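Local coordinates for protein alpha-1,4-endofucoidanase (Mariniflexile fucanivorans, PDB 6DLH) that hydrolyses alpha-1,4 linkages within fucoidan chains as a retaining endo-acting enzyme of glycoside hydrolase family 107, carrying immunoglobulin-like domains after its catalytic part, at residues Asp575-Leu579 and Leu589-Pro593. Residues are numbered along the deposited sequence.
Sequences DWLVL and LSGMP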
# COMPACT_ATOMS: atom_id res chain seq x y z
N ASP A 575 -0.09 -3.11 31.10
CA ASP A 575 0.83 -2.19 30.45
C ASP A 575 1.13 -2.61 29.01
O ASP A 575 1.40 -1.75 28.17
CB ASP A 575 2.13 -2.04 31.25
CG ASP A 575 1.96 -1.47 32.65
OD1 ASP A 575 1.61 -0.27 32.76
OD2 ASP A 575 2.18 -2.23 33.62
N TRP A 576 1.08 -3.92 28.74
CA TRP A 576 1.61 -4.50 27.51
C TRP A 576 0.94 -3.94 26.26
O TRP A 576 1.58 -3.81 25.22
CB TRP A 576 1.56 -6.03 27.54
CG TRP A 576 0.18 -6.62 27.41
CD1 TRP A 576 -0.62 -7.05 28.42
CD2 TRP A 576 -0.56 -6.86 26.19
NE1 TRP A 576 -1.80 -7.54 27.93
CE2 TRP A 576 -1.79 -7.43 26.57
CE3 TRP A 576 -0.30 -6.64 24.83
CZ2 TRP A 576 -2.76 -7.79 25.63
CZ3 TRP A 576 -1.26 -6.99 23.91
CH2 TRP A 576 -2.47 -7.56 24.30
N LEU A 577 -0.36 -3.62 26.34
CA LEU A 577 -1.10 -3.14 25.19
C LEU A 577 -0.64 -1.73 24.83
O LEU A 577 -0.63 -0.84 25.68
CB LEU A 577 -2.61 -3.22 25.47
CG LEU A 577 -3.52 -2.94 24.27
CD1 LEU A 577 -3.41 -4.04 23.22
CD2 LEU A 577 -4.97 -2.77 24.72
N VAL A 578 -0.26 -1.54 23.57
CA VAL A 578 0.20 -0.26 23.05
C VAL A 578 -0.84 0.25 22.06
O VAL A 578 -1.37 -0.52 21.27
CB VAL A 578 1.59 -0.41 22.39
CG1 VAL A 578 2.02 0.84 21.63
CG2 VAL A 578 2.66 -0.82 23.40
N LEU A 579 -1.13 1.55 22.12
CA LEU A 579 -2.00 2.22 21.17
C LEU A 579 -1.18 3.25 20.39
O LEU A 579 -0.42 4.02 20.98
CB LEU A 579 -3.15 2.90 21.92
CG LEU A 579 -4.01 3.85 21.10
CD1 LEU A 579 -4.98 3.09 20.20
CD2 LEU A 579 -4.77 4.83 22.00
N LEU A 589 -3.63 -1.27 17.82
CA LEU A 589 -3.25 -1.89 19.08
C LEU A 589 -2.15 -2.91 18.81
O LEU A 589 -2.30 -3.79 17.97
CB LEU A 589 -4.46 -2.58 19.71
CG LEU A 589 -5.62 -1.68 20.13
CD1 LEU A 589 -6.80 -2.52 20.59
CD2 LEU A 589 -5.19 -0.71 21.23
N SER A 590 -1.05 -2.78 19.56
CA SER A 590 0.06 -3.71 19.43
C SER A 590 0.61 -4.01 20.82
O SER A 590 -0.06 -3.77 21.82
CB SER A 590 1.13 -3.16 18.50
OG SER A 590 1.66 -1.93 18.99
N GLY A 591 1.85 -4.50 20.84
CA GLY A 591 2.52 -4.87 22.08
C GLY A 591 2.65 -6.38 22.18
O GLY A 591 1.94 -7.11 21.49
N MET A 592 3.57 -6.83 23.04
CA MET A 592 3.81 -8.25 23.25
C MET A 592 3.45 -8.60 24.69
O MET A 592 4.10 -8.14 25.62
CB MET A 592 5.28 -8.59 22.99
CG MET A 592 5.56 -10.08 23.02
SD MET A 592 7.32 -10.46 22.82
CE MET A 592 7.45 -10.54 21.04
N PRO A 593 2.37 -9.39 24.92
CA PRO A 593 2.10 -9.95 26.24
C PRO A 593 3.15 -11.00 26.62
O PRO A 593 3.84 -11.54 25.76
CB PRO A 593 0.72 -10.61 26.09
CG PRO A 593 0.58 -10.88 24.61
CD PRO A 593 1.35 -9.76 23.93
O HOH W 1 0.07 0.31 18.63
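Antiparallel strand pairing, continued by side-chain packing, joins the two segments at the end of hairpin 578-583/586-590 remote from its turn, in an immunoglobulin-like domain that follows the catalytic part; 586-590 is the middle strand of a three-stranded sheet, between 550-553 and 578-583. Val578 and Ser590 form a hydrogen-bonded pair: Val578 N donates to Ser590 O at 2.8 Å and Ser590 N to Val578 O at 2.9 Å, both nearly straight. On their face, beta-branched Val578 suits an extended backbone, while Ser590 OG binds a water at 2.8 Å that also gives a weak bond to Val578 O. On the other face Leu579 and Leu589 form a non-hydrogen-bonded pair, Leu579 CD1 3.9 Å from Leu589 CD2. The end of Leu577 comes in beside Leu589, and both meet Phe605 of the opposing sheet. Gly591 CA approaches Trp576 O at 3.4 Å in a CA-H...O contact. A beta carbon there would clash with that oxygen; at these backbone angles (109°/160°) it would also jam against Ser590 O, which by itself calls for glycine. Pro593 lies over one face of the Trp576 indole, its CB 4.0 Å from the five-membered ring centroid, a CH-pi contact. Trp576 NE1 bonds Asn601 OD1, so the indole NH is satisfied although the ring is buried. Two backbone bonds thus fix the register, while proline and tryptophan, both touching Val622 and Ala542, carry the contact past the paired residues into the core.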